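Side-chain contacts in Plm1 (Streptomyces sp. HK803, PDB 4HXY), which probably reduces a beta-keto group of the growing polyketide with NADPH, as the ketoreductase domain of the first phoslactomycin synthase module: residues G114-L119 with G331-A336; G118-D123 with V283-T288. One frame throughout, in Å; residues are numbered along the deposited sequence.

Contact 1. Residues G114-L119 with G331-A336. With NDP (NADPH dihydro-nicotinamide-adenine-dinucleotide phosphate), chain C.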
loop_
_atom_site.group_PDB
_atom_site.type_symbol
_atom_site.label_atom_id
_atom_site.label_comp_id
_atom_site.label_asym_id
_atom_site.label_seq_id
_atom_site.Cartn_x
_atom_site.Cartn_y
_atom_site.Cartn_z
ATOM N N GLY A 114 5.455 8.741 -1.200
ATOM C CA GLY A 114 5.260 10.097 -1.690
ATOM C C GLY A 114 4.092 10.807 -1.034
ATOM O O GLY A 114 4.178 11.978 -0.698
ATOM N N ARG A 115 2.993 10.093 -0.823
ATOM C CA ARG A 115 1.878 10.660 -0.061
ATOM C C ARG A 115 2.276 11.095 1.355
ATOM O O ARG A 115 1.838 12.140 1.834
ATOM C CB ARG A 115 0.699 9.686 -0.003
ATOM C CG ARG A 115 -0.070 9.581 -1.338
ATOM C CD ARG A 115 -1.306 8.685 -1.240
ATOM N NE ARG A 115 -0.959 7.254 -1.313
ATOM C CZ ARG A 115 -0.910 6.540 -2.428
ATOM N NH1 ARG A 115 -1.222 7.069 -3.607
ATOM N NH2 ARG A 115 -0.570 5.269 -2.375
ATOM N N VAL A 116 3.106 10.302 2.016
ATOM C CA VAL A 116 3.634 10.668 3.322
ATOM C C VAL A 116 4.546 11.916 3.214
ATOM O O VAL A 116 4.489 12.796 4.070
ATOM C CB VAL A 116 4.346 9.485 3.966
ATOM C CG1 VAL A 116 4.959 9.902 5.295
ATOM C CG2 VAL A 116 3.354 8.327 4.164
ATOM N N ALA A 117 5.344 12.001 2.155
ATOM C CA ALA A 117 6.155 13.201 1.902
ATOM C C ALA A 117 5.288 14.465 1.820
ATOM O O ALA A 117 5.650 15.513 2.370
ATOM C CB ALA A 117 7.012 13.021 0.649
ATOM N N GLY A 118 4.132 14.359 1.163
ATOM C CA GLY A 118 3.182 15.470 1.080
ATOM C C GLY A 118 2.713 15.923 2.449
ATOM O O GLY A 118 2.516 17.134 2.680
ATOM N N LEU A 119 2.524 14.983 3.369
ATOM C CA LEU A 119 2.052 15.314 4.721
ATOM C C LEU A 119 3.184 15.839 5.636
ATOM O O LEU A 119 2.945 16.713 6.481
ATOM C CB LEU A 119 1.381 14.110 5.396
ATOM C CG LEU A 119 0.189 13.533 4.649
ATOM C CD1 LEU A 119 -0.214 12.171 5.230
ATOM C CD2 LEU A 119 -0.969 14.534 4.720
ATOM N N GLY A 331 4.891 10.016 9.710
ATOM C CA GLY A 331 5.648 9.008 10.440
ATOM C C GLY A 331 5.570 7.611 9.868
ATOM O O GLY A 331 6.265 6.709 10.341
ATOM N N GLN A 332 4.769 7.438 8.813
ATOM C CA GLN A 332 4.511 6.104 8.249
ATOM C C GLN A 332 5.067 5.841 6.829
ATOM O O GLN A 332 4.571 4.965 6.109
ATOM C CB GLN A 332 3.005 5.848 8.296
ATOM C CG GLN A 332 2.486 5.853 9.703
ATOM C CD GLN A 332 1.198 5.109 9.881
ATOM O OE1 GLN A 332 0.370 5.039 8.977
ATOM N NE2 GLN A 332 1.028 4.525 11.058
ATOM N N ALA A 333 6.127 6.540 6.433
ATOM C CA ALA A 333 6.696 6.358 5.090
ATOM C C ALA A 333 6.893 4.888 4.671
ATOM O O ALA A 333 6.421 4.483 3.608
ATOM C CB ALA A 333 8.017 7.128 4.953
ATOM N N GLY A 334 7.581 4.100 5.499
ATOM C CA GLY A 334 7.845 2.703 5.182
ATOM C C GLY A 334 6.607 1.830 5.270
ATOM O O GLY A 334 6.421 0.913 4.473
ATOM N N TYR A 335 5.760 2.118 6.253
ATOM C CA TYR A 335 4.520 1.368 6.438
ATOM C C TYR A 335 3.613 1.628 5.231
ATOM O O TYR A 335 3.081 0.712 4.602
ATOM C CB TYR A 335 3.854 1.806 7.717
ATOM C CG TYR A 335 2.650 1.000 8.123
ATOM C CD1 TYR A 335 2.731 -0.366 8.304
ATOM C CD2 TYR A 335 1.441 1.629 8.364
ATOM C CE1 TYR A 335 1.626 -1.110 8.704
ATOM C CE2 TYR A 335 0.335 0.913 8.743
ATOM C CZ TYR A 335 0.437 -0.459 8.930
ATOM O OH TYR A 335 -0.668 -1.149 9.326
ATOM N N ALA A 336 3.466 2.895 4.888
ATOM C CA ALA A 336 2.643 3.292 3.740
ATOM C C ALA A 336 3.169 2.675 2.445
ATOM O O ALA A 336 2.411 2.185 1.621
ATOM C CB ALA A 336 2.596 4.849 3.614
HETATM P PA NDP C . 0.736 -7.639 15.221
HETATM O O1A NDP C . -0.061 -8.108 16.391
HETATM O O2A NDP C . 2.063 -6.988 15.476
HETATM O O5B NDP C . 0.963 -8.862 14.220
HETATM C C5B NDP C . 2.013 -8.824 13.275
HETATM C C4B NDP C . 2.535 -10.221 13.100
HETATM O O4B NDP C . 3.553 -10.244 12.120
HETATM C C3B NDP C . 3.165 -10.780 14.353
HETATM O O3B NDP C . 2.610 -12.093 14.568
HETATM C C2B NDP C . 4.644 -10.868 14.052
HETATM O O2B NDP C . 5.111 -11.956 14.822
HETATM C C1B NDP C . 4.594 -11.099 12.544
HETATM N N9A NDP C . 5.822 -10.838 11.805
HETATM C C8A NDP C . 6.541 -9.664 11.728
HETATM N N7A NDP C . 7.627 -9.867 10.950
HETATM C C5A NDP C . 7.597 -11.164 10.502
HETATM C C6A NDP C . 8.423 -11.913 9.680
HETATM N N6A NDP C . 9.529 -11.451 9.105
HETATM N N1A NDP C . 8.088 -13.236 9.451
HETATM C C2A NDP C . 6.935 -13.788 9.997
HETATM N N3A NDP C . 6.112 -13.059 10.816
HETATM C C4A NDP C . 6.453 -11.762 11.045
HETATM O O3 NDP C . -0.108 -6.599 14.327
HETATM P PN NDP C . -1.636 -6.672 13.912
HETATM O O1N NDP C . -2.259 -5.416 14.387
HETATM O O2N NDP C . -2.289 -7.956 14.235
HETATM O O5D NDP C . -1.584 -6.446 12.331
HETATM C C5D NDP C . -1.359 -7.507 11.439
HETATM C C4D NDP C . -1.418 -6.959 10.023
HETATM O O4D NDP C . -2.577 -6.163 9.843
HETATM C C3D NDP C . -0.240 -6.067 9.709
HETATM O O3D NDP C . 0.288 -6.420 8.466
HETATM C C2D NDP C . -0.816 -4.668 9.642
HETATM O O2D NDP C . -0.104 -3.813 8.771
HETATM C C1D NDP C . -2.248 -4.935 9.229
HETATM N N1N NDP C . -3.165 -3.896 9.717
HETATM C C2N NDP C . -3.474 -3.802 11.044
HETATM C C3N NDP C . -4.210 -2.735 11.561
HETATM C C7N NDP C . -4.609 -2.678 12.984
HETATM O O7N NDP C . -5.513 -1.693 13.313
HETATM N N7N NDP C . -4.133 -3.459 13.943
HETATM C C4N NDP C . -4.945 -1.853 10.588
HETATM C C5N NDP C . -4.548 -2.046 9.162
HETATM C C6N NDP C . -3.701 -3.061 8.782
HETATM P P2B NDP C . 6.661 -12.237 15.098
HETATM O O1X NDP C . 6.663 -13.373 16.095
HETATM O O2X NDP C . 7.349 -10.987 15.664
HETATM O O3X NDP C . 7.348 -12.586 13.843
#
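The hydroxyl of Y335 meets a ribose hydroxyl of NADPH, with OH 2.8 Å from O2D of the cofactor; either oxygen could supply the proton. O2D lies at the edge of the phenol ring, near its plane, and also approaches CE1 of Y335 at 3.2 Å. CG of Y335 stands anti to the backbone N (chi1 -173°), which carries the ring away from helix 105-120 and toward the cofactor. One residue further along, A336 turns its methyl the other way, to V116.

V116 is the single side chain of 114-119 that works here, and its two methyls divide the job. CG1, anti to the backbone N (chi1 177°), rests on the start of helix 333-351, 3.7 Å from A333 N, and also meets the A333 methyl, CG1 to CB 4.1 Å. CG2 reaches almost one turn on and presses against A336 CB at 3.6 Å. It also sits over the backbone between Q332 and A333, 4.0 Å from Q332 C. Alanine at both 333 and 336 lets the branched valine come close to the helix backbone. Q332 is the N-cap residue, and its side chain leads away from V116 to bond S324 through OE1.

Y335, with N339 four residues on, fits the tyrosine and asparagine of the active site in ketoreductases of the short-chain dehydrogenase/reductase family; K300 also bonds the cofactor. Across the two segments, then, the attachment is purely apolar. The methyls hold helix 105-120 against the first turn of helix 333-351 by van der Waals contact, while the hydroxyl of Y335, borne by the same turn, bonds the ribose of NADPH.

Contact 2. Residues G118-D123 with V283-T288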
loop_
_atom_site.group_PDB
_atom_site.type_symbol
_atom_site.label_atom_id
_atom_site.label_comp_id
_atom_site.label_asym_id
_atom_site.label_seq_id
_atom_site.Cartn_x
_atom_site.Cartn_y
_atom_site.Cartn_z
ATOM N N GLY A 118 4.132 14.359 1.163
ATOM C CA GLY A 118 3.182 15.470 1.080
ATOM C C GLY A 118 2.713 15.923 2.449
ATOM O O GLY A 118 2.516 17.134 2.680
ATOM N N LEU A 119 2.524 14.983 3.369
ATOM C CA LEU A 119 2.052 15.314 4.721
ATOM C C LEU A 119 3.184 15.839 5.636
ATOM O O LEU A 119 2.945 16.713 6.481
ATOM C CB LEU A 119 1.381 14.110 5.396
ATOM C CG LEU A 119 0.189 13.533 4.649
ATOM C CD1 LEU A 119 -0.214 12.171 5.230
ATOM C CD2 LEU A 119 -0.969 14.534 4.720
ATOM N N GLU A 120 4.402 15.334 5.459
ATOM C CA GLU A 120 5.532 15.729 6.308
ATOM C C GLU A 120 6.236 16.990 5.825
ATOM O O GLU A 120 6.834 17.696 6.640
ATOM C CB GLU A 120 6.573 14.602 6.416
ATOM C CG GLU A 120 6.035 13.376 7.124
ATOM C CD GLU A 120 7.077 12.317 7.392
ATOM O OE1 GLU A 120 8.275 12.521 7.055
ATOM O OE2 GLU A 120 6.676 11.271 7.955
ATOM N N LEU A 121 6.188 17.241 4.515
ATOM C CA LEU A 121 6.886 18.344 3.868
ATOM C C LEU A 121 5.883 19.118 2.998
ATOM O O LEU A 121 6.065 19.256 1.795
ATOM C CB LEU A 121 8.047 17.805 3.027
ATOM C CG LEU A 121 8.995 16.862 3.753
ATOM C CD1 LEU A 121 9.854 16.068 2.740
ATOM C CD2 LEU A 121 9.857 17.614 4.746
ATOM N N PRO A 122 4.806 19.634 3.616
ATOM C CA PRO A 122 3.644 20.071 2.833
ATOM C C PRO A 122 3.911 21.251 1.905
ATOM O O PRO A 122 3.236 21.381 0.860
ATOM C CB PRO A 122 2.608 20.428 3.916
ATOM C CG PRO A 122 3.414 20.632 5.156
ATOM C CD PRO A 122 4.514 19.651 5.054
ATOM N N ASP A 123 4.850 22.115 2.274
ATOM C CA ASP A 123 5.145 23.286 1.433
ATOM C C ASP A 123 6.155 22.974 0.337
ATOM O O ASP A 123 6.267 23.730 -0.626
ATOM C CB ASP A 123 5.673 24.463 2.279
ATOM C CG ASP A 123 6.932 24.106 3.050
ATOM O OD1 ASP A 123 6.875 23.181 3.881
ATOM O OD2 ASP A 123 8.006 24.701 2.796
ATOM N N VAL A 283 8.441 6.916 12.293
ATOM C CA VAL A 283 9.722 7.535 11.969
ATOM C C VAL A 283 9.527 8.462 10.767
ATOM O O VAL A 283 9.120 8.008 9.698
ATOM C CB VAL A 283 10.792 6.465 11.624
ATOM C CG1 VAL A 283 12.185 7.093 11.506
ATOM C CG2 VAL A 283 10.777 5.349 12.674
ATOM N N ARG A 284 9.846 9.746 10.927
ATOM C CA ARG A 284 9.747 10.690 9.812
ATOM C C ARG A 284 10.721 10.325 8.707
ATOM O O ARG A 284 11.749 9.693 8.957
ATOM C CB ARG A 284 10.015 12.127 10.278
ATOM C CG ARG A 284 9.057 12.675 11.361
ATOM C CD ARG A 284 7.581 12.721 10.981
ATOM N NE ARG A 284 6.772 11.795 11.794
ATOM C CZ ARG A 284 5.726 12.118 12.564
ATOM N NH1 ARG A 284 5.270 13.369 12.644
ATOM N NH2 ARG A 284 5.107 11.163 13.259
ATOM N N ILE A 285 10.416 10.756 7.486
ATOM C CA ILE A 285 11.264 10.513 6.344
ATOM C C ILE A 285 12.674 11.021 6.620
ATOM O O ILE A 285 13.652 10.341 6.270
ATOM C CB ILE A 285 10.702 11.204 5.063
ATOM C CG1 ILE A 285 9.477 10.428 4.566
ATOM C CG2 ILE A 285 11.784 11.335 3.967
ATOM C CD1 ILE A 285 8.596 11.213 3.596
ATOM N N ALA A 286 12.764 12.177 7.272
ATOM C CA ALA A 286 14.063 12.788 7.579
ATOM C C ALA A 286 14.952 11.909 8.461
ATOM O O ALA A 286 16.178 12.059 8.422
ATOM C CB ALA A 286 13.884 14.149 8.235
ATOM N N GLU A 287 14.335 11.037 9.263
ATOM C CA GLU A 287 15.043 10.158 10.170
ATOM C C GLU A 287 15.106 8.710 9.665
ATOM O O GLU A 287 15.653 7.858 10.357
ATOM C CB GLU A 287 14.371 10.161 11.550
ATOM C CG GLU A 287 14.703 11.369 12.437
ATOM C CD GLU A 287 14.301 12.697 11.861
ATOM O OE1 GLU A 287 15.204 13.489 11.502
ATOM O OE2 GLU A 287 13.081 12.969 11.781
ATOM N N THR A 288 14.544 8.441 8.493
ATOM C CA THR A 288 14.512 7.084 7.922
ATOM C C THR A 288 15.628 6.862 6.903
ATOM O O THR A 288 15.638 7.491 5.851
ATOM C CB THR A 288 13.168 6.802 7.222
ATOM O OG1 THR A 288 12.090 6.985 8.139
ATOM C CG2 THR A 288 13.119 5.360 6.743
HETATM O O HOH W 1 7.578 8.836 7.595
HETATM O O HOH W 2 10.583 14.067 7.094
#
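E120 lays its carboxylate against the backbone at 284-285, and both of its oxygens are in use. OE1 takes the I285 amide through its syn lone pair in a nearly straight bond, N to OE1 2.8 Å with 167° at the hydrogen. Water 2 donates to OE1 at 2.8 Å and in turn accepts from A286 N at 2.9 Å. The first two amides of the 3-10 segment 285-287 are thus satisfied, one by the carboxylate directly and the next through water. In the fold, this short turn lies in the loop between strand 270-275 and helix 290-310 of the catalytic subdomain, which binds NADPH; the glutamate reaches it from the C-terminal end of helix 105-120, which probably belongs to the structural subdomain, as in other modular ketoreductases.

An extended chain beyond CG (chi2 -173°) brings OE2 up to R284. OE2 accepts a hydrogen bond from water 1, 2.6 Å away, the same water donating to V283 O at 2.7 Å, and it also accepts from G331 N. R284 NE is 3.9 Å from E120 OE2, a long salt bridge of charge alone, for the oxygen stands well out of the guanidinium plane. R284 comes nearest with its CD, 3.5 Å from E120 OE2; its NH2 pairs with D282. Beyond the carboxylate, R284 O accepts T288 OG1 at 2.8 Å and E287 N from opposite faces of its carbonyl plane.

In the fold
Both contacts draw on the last turns of helix 105-120, and their centres lie about 7 Å apart. Contact 1 is buried, nearer the centre of the molecule, and relies on methyls; contact 2 lies further out, is partly open, and uses a carboxylate, backbone amides and two ordered waters. G331 is common to both sites: its carbonyl accepts from V283 N, so the loop ahead of helix 333-351 and the loop 283-288 are joined directly. I285 adds an apolar bridge, with CD1 packing on A117. Helix 105-120 thereby meets the start of helix 333-351 and the loop 283-288, by shape inside and by polar bonds toward the surface.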